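Local coordinates for aminoacyl-tRNA synthetase-interacting multifunctional protein p43 (Plasmodium vivax, PDB 6IPA) that probably binds tRNA through an EMAP II-like domain with an OB fold, as an aminoacyl-tRNA synthetase-interacting multifunctional protein, at residues A[87-90]-A[91-94]; A[106-110]-A[111-115]. One frame throughout, in Å; residues are numbered along the deposited sequence.

Contact 1 of 2, residues A[87-90]-A[91-94]; sequences KKNS and EDLL
Asn89 and Asp92 are joined by two bonds in opposite directions, and they begin the compact turn between strand 78-82 and strand 97-101, a connection that varies among OB folds and in many of them carries a helix. Asn89 N donates to Asp92 OD2 at 2.7 Å, using the anti lone pair of the carboxylate, while Asp92 N donates to Asn89 O at 3.0 Å. The torsion of Asp92 explains the first bond: with CG opposite the carbonyl carbon (chi1 -70°), OD2 reaches back to the amide of Asn89, three residues earlier. One oxygen then closes the turn, as Ser90 O accepts both Leu93 N, at 3.0 Å and above the carbonyl plane, and Leu94 N, at 2.9 Å and nearly in line with the C=O bond. The bonds from Asp92 N and Leu93 N are thus successive, each spanning three residues. This is the tight part: Leu93 is buried, its side chain resting on Val56 of strand 48-58 and Leu129 of strand 126-129.

The looser, solvent-facing part is formed by Asn89 and Glu91, both exposed. Their side chains run alongside each other in the same direction, with amide and carboxylate planes 37° apart, and no hydrogen bond joins them. Lys88 lies across Asp92 at about a right angle, touching it only lightly. Its amine is committed to a salt bridge with Glu128, and Lys88 NZ stays 5.1 Å from Asp92 OD2, so any attraction between the two charges acts at a distance. The carbon contact behind this crossing is Lys88 CD against Asp92 CB, at 4.1 Å.

Contact 2 of 2, residues A[106-110]-A[111-115]; sequences EKSLR and GRKSH
Glu106 and Lys113 cross obliquely at the open end of a beta hairpin with a two-residue loop, with Glu106 OE2 lying 3.7 Å from Lys113 CB. The contact is with the lysine's aliphatic root and not its charge, since Glu106 OE1 and Lys113 NZ are 6.2 Å apart. Bends at chi2 (-64°) and chi4 (-83°) bring the end of Lys113 to Ser108 on the partner strand instead, where Lys113 NZ donates to Ser108 OG at 3.2 Å, a side-chain tie between the members of a non-hydrogen-bonded pair. Ser108 and Lys113 each touch a crystal neighbour, so the lattice may influence this bond.

Gly111 is the third residue with much of its surface covered. It holds the second corner of the type I' turn from Leu109 to Arg112, and its positive phi of 90° follows that of Arg110. The turn is closed by Arg112 N to Leu109 O at 2.6 Å and by Leu109 N to Arg112 O at 2.8 Å. Further along, Lys107 and Ser114 form the next hydrogen-bonded pair, with Lys107 N to Ser114 O at 3.1 Å and Ser114 N to Lys107 O at 3.0 Å.

The hairpin of strands 107-109 and 112-114 is held beside strand 78-82, at the edge of the four-stranded sheet: Ser114 OG bonds to Cys81 N, the backbone of His115 pairs with Asp79, and Arg110 and Arg112 pack on His59 in the loop after strand 48-58.

Both contacts are local surface features of the putative tRNA-binding domain, their centres about 20 Å apart and their nearest atoms about 12 Å apart, without touching. Contact 1 has its one buried residue, Leu93, packed against strands 48-58 and 126-129. Contact 2 is mostly exposed, and its one buried residue, Ser114, makes its outside bond through a hydroxyl. Chemistry follows place: a carboxylate and backbone carbonyls curl 87-94 into a turn, whereas paired backbone amides and carbonyls hold 106-115 as a twisted hairpin. They meet different strands: contact 1 meets strand 48-58 at Val56, and contact 2 meets the loop just after it at His59.

Contact 1 of 2, residues A[87-90]-A[91-94]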
loop_
_atom_site.group_PDB
_atom_site.type_symbol
_atom_site.label_atom_id
_atom_site.label_comp_id
_atom_site.label_asym_id
_atom_site.label_seq_id
_atom_site.Cartn_x
_atom_site.Cartn_y
_atom_site.Cartn_z
ATOM N N LYS A 87 -16.792 1.316 -2.113
ATOM C CA LYS A 87 -16.632 2.491 -1.249
ATOM C C LYS A 87 -15.919 3.656 -1.899
ATOM O O LYS A 87 -15.800 4.714 -1.278
ATOM C CB LYS A 87 -15.958 2.108 0.068
ATOM C CG LYS A 87 -16.864 1.275 0.957
ATOM C CD LYS A 87 -16.187 0.815 2.229
ATOM C CE LYS A 87 -17.190 0.300 3.253
ATOM N NZ LYS A 87 -16.512 -0.083 4.524
ATOM N N LYS A 88 -15.494 3.504 -3.151
ATOM C CA LYS A 88 -14.746 4.568 -3.823
ATOM C C LYS A 88 -15.031 4.619 -5.290
ATOM O O LYS A 88 -15.148 3.581 -5.910
ATOM C CB LYS A 88 -13.238 4.324 -3.660
ATOM C CG LYS A 88 -12.680 4.609 -2.275
ATOM C CD LYS A 88 -12.499 6.083 -2.027
ATOM C CE LYS A 88 -12.917 6.447 -0.620
ATOM N NZ LYS A 88 -12.583 7.879 -0.427
ATOM N N ASN A 89 -15.081 5.823 -5.856
ATOM C CA ASN A 89 -15.217 5.991 -7.322
ATOM C C ASN A 89 -13.844 5.957 -8.033
ATOM O O ASN A 89 -12.810 6.163 -7.404
ATOM C CB ASN A 89 -15.930 7.311 -7.648
ATOM C CG ASN A 89 -17.249 7.523 -6.863
ATOM O OD1 ASN A 89 -18.198 6.743 -6.950
ATOM N ND2 ASN A 89 -17.313 8.631 -6.139
ATOM N N SER A 90 -13.829 5.739 -9.340
ATOM C CA SER A 90 -12.568 5.613 -10.090
ATOM C C SER A 90 -11.679 6.848 -10.023
ATOM O O SER A 90 -10.462 6.756 -9.822
ATOM C CB SER A 90 -12.845 5.320 -11.569
ATOM O OG SER A 90 -13.184 6.508 -12.274
ATOM N N GLU A 91 -12.270 8.012 -10.245
ATOM C CA GLU A 91 -11.499 9.254 -10.217
ATOM C C GLU A 91 -10.904 9.530 -8.815
ATOM O O GLU A 91 -10.030 10.398 -8.672
ATOM C CB GLU A 91 -12.344 10.427 -10.745
ATOM C CG GLU A 91 -13.424 10.947 -9.798
ATOM C CD GLU A 91 -14.739 10.145 -9.784
ATOM O OE1 GLU A 91 -15.190 9.591 -10.819
ATOM O OE2 GLU A 91 -15.356 10.110 -8.702
ATOM N N ASP A 92 -11.350 8.787 -7.801
ATOM C CA ASP A 92 -10.793 8.881 -6.446
ATOM C C ASP A 92 -9.410 8.240 -6.303
ATOM O O ASP A 92 -8.655 8.550 -5.379
ATOM C CB ASP A 92 -11.716 8.182 -5.470
ATOM C CG ASP A 92 -12.976 8.911 -5.288
ATOM O OD1 ASP A 92 -12.878 10.146 -5.149
ATOM O OD2 ASP A 92 -14.047 8.266 -5.314
ATOM N N LEU A 93 -9.129 7.332 -7.228
ATOM C CA LEU A 93 -7.943 6.563 -7.276
ATOM C C LEU A 93 -7.046 6.971 -8.460
ATOM O O LEU A 93 -5.793 6.894 -8.359
ATOM C CB LEU A 93 -8.341 5.091 -7.450
ATOM C CG LEU A 93 -9.273 4.409 -6.447
ATOM C CD1 LEU A 93 -9.549 2.959 -6.831
ATOM C CD2 LEU A 93 -8.637 4.432 -5.075
ATOM N N LEU A 94 -7.674 7.372 -9.576
ATOM C CA LEU A 94 -6.947 7.577 -10.809
ATOM C C LEU A 94 -5.875 8.638 -10.615
ATOM O O LEU A 94 -6.072 9.631 -9.934
ATOM C CB LEU A 94 -7.900 7.964 -11.975
ATOM C CG LEU A 94 -7.273 7.961 -13.376
ATOM C CD1 LEU A 94 -6.898 6.563 -13.824
ATOM C CD2 LEU A 94 -8.174 8.577 -14.420
#

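Contact 2 of 2, residues A[106-110]-A[111-115]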
loop_
_atom_site.group_PDB
_atom_site.type_symbol
_atom_site.label_atom_id
_atom_site.label_comp_id
_atom_site.label_asym_id
_atom_site.label_seq_id
_atom_site.Cartn_x
_atom_site.Cartn_y
_atom_site.Cartn_z
ATOM N N GLU A 106 2.951 -12.278 -6.751
ATOM C CA GLU A 106 1.896 -12.245 -7.757
ATOM C C GLU A 106 0.901 -13.365 -7.460
ATOM O O GLU A 106 1.305 -14.503 -7.130
ATOM C CB GLU A 106 2.455 -12.431 -9.181
ATOM C CG GLU A 106 1.374 -12.300 -10.273
ATOM C CD GLU A 106 1.902 -11.970 -11.686
ATOM O OE1 GLU A 106 2.599 -12.809 -12.323
ATOM O OE2 GLU A 106 1.585 -10.878 -12.191
ATOM N N LYS A 107 -0.381 -13.019 -7.548
ATOM C CA LYS A 107 -1.516 -13.937 -7.416
ATOM C C LYS A 107 -2.443 -13.814 -8.653
ATOM O O LYS A 107 -2.285 -12.877 -9.440
ATOM C CB LYS A 107 -2.278 -13.599 -6.144
ATOM C CG LYS A 107 -1.676 -14.237 -4.923
ATOM C CD LYS A 107 -2.546 -13.973 -3.712
ATOM C CE LYS A 107 -2.190 -12.645 -3.077
ATOM N NZ LYS A 107 -2.993 -12.439 -1.841
ATOM N N SER A 108 -3.370 -14.734 -8.845
ATOM C CA SER A 108 -4.271 -14.638 -9.978
ATOM C C SER A 108 -5.674 -14.714 -9.495
ATOM O O SER A 108 -6.169 -15.772 -9.326
ATOM C CB SER A 108 -4.024 -15.783 -10.961
ATOM O OG SER A 108 -4.546 -15.560 -12.257
ATOM N N LEU A 109 -6.352 -13.594 -9.336
ATOM C CA LEU A 109 -7.725 -13.591 -8.866
ATOM C C LEU A 109 -8.704 -13.428 -9.972
ATOM O O LEU A 109 -8.595 -12.514 -10.749
ATOM C CB LEU A 109 -7.946 -12.399 -8.012
ATOM C CG LEU A 109 -7.163 -12.375 -6.747
ATOM C CD1 LEU A 109 -7.317 -11.077 -5.991
ATOM C CD2 LEU A 109 -7.548 -13.581 -5.922
ATOM N N ARG A 110 -9.583 -14.401 -10.117
ATOM C CA ARG A 110 -10.667 -14.399 -11.087
ATOM C C ARG A 110 -10.273 -14.020 -12.471
ATOM O O ARG A 110 -10.851 -13.184 -13.053
ATOM C CB ARG A 110 -11.875 -13.630 -10.586
ATOM C CG ARG A 110 -12.646 -14.360 -9.506
ATOM C CD ARG A 110 -13.939 -13.611 -9.251
ATOM N NE ARG A 110 -14.904 -14.100 -8.256
ATOM C CZ ARG A 110 -15.030 -13.628 -7.017
ATOM N NH1 ARG A 110 -14.206 -12.731 -6.538
ATOM N NH2 ARG A 110 -15.960 -14.095 -6.236
ATOM N N GLY A 111 -9.208 -14.584 -12.948
ATOM C CA GLY A 111 -8.718 -14.350 -14.261
ATOM C C GLY A 111 -7.775 -13.204 -14.259
ATOM O O GLY A 111 -6.915 -13.127 -15.083
ATOM N N ARG A 112 -7.805 -12.408 -13.210
ATOM C CA ARG A 112 -6.929 -11.243 -13.151
ATOM C C ARG A 112 -5.702 -11.266 -12.239
ATOM O O ARG A 112 -5.811 -11.477 -11.064
ATOM C CB ARG A 112 -7.731 -10.010 -12.831
ATOM C CG ARG A 112 -8.723 -9.667 -13.896
ATOM C CD ARG A 112 -8.096 -9.438 -15.252
ATOM N NE ARG A 112 -9.138 -9.209 -16.226
ATOM C CZ ARG A 112 -9.498 -8.025 -16.688
ATOM N NH1 ARG A 112 -8.877 -6.933 -16.291
ATOM N NH2 ARG A 112 -10.467 -7.937 -17.564
ATOM N N LYS A 113 -4.540 -10.979 -12.821
ATOM C CA LYS A 113 -3.283 -10.955 -12.057
ATOM C C LYS A 113 -3.258 -9.746 -11.147
ATOM O O LYS A 113 -3.782 -8.695 -11.508
ATOM C CB LYS A 113 -2.053 -10.914 -12.983
ATOM C CG LYS A 113 -1.894 -12.098 -13.947
ATOM C CD LYS A 113 -1.671 -13.427 -13.229
ATOM C CE LYS A 113 -1.372 -14.563 -14.196
ATOM N NZ LYS A 113 -2.622 -15.142 -14.756
ATOM N N SER A 114 -2.653 -9.926 -9.976
ATOM C CA SER A 114 -2.500 -8.894 -8.951
ATOM C C SER A 114 -1.141 -9.031 -8.184
ATOM O O SER A 114 -0.945 -9.967 -7.431
ATOM C CB SER A 114 -3.645 -9.018 -7.966
ATOM O OG SER A 114 -3.549 -7.998 -7.005
ATOM N N HIS A 115 -0.229 -8.097 -8.369
ATOM C CA HIS A 115 1.125 -8.188 -7.828
ATOM C C HIS A 115 1.446 -7.010 -6.920
ATOM O O HIS A 115 1.922 -5.995 -7.388
ATOM C CB HIS A 115 2.125 -8.228 -8.987
ATOM C CG HIS A 115 3.535 -8.416 -8.551
ATOM N ND1 HIS A 115 4.615 -8.084 -9.350
ATOM C CD2 HIS A 115 4.053 -8.885 -7.390
ATOM C CE1 HIS A 115 5.731 -8.359 -8.705
ATOM N NE2 HIS A 115 5.415 -8.828 -7.512
#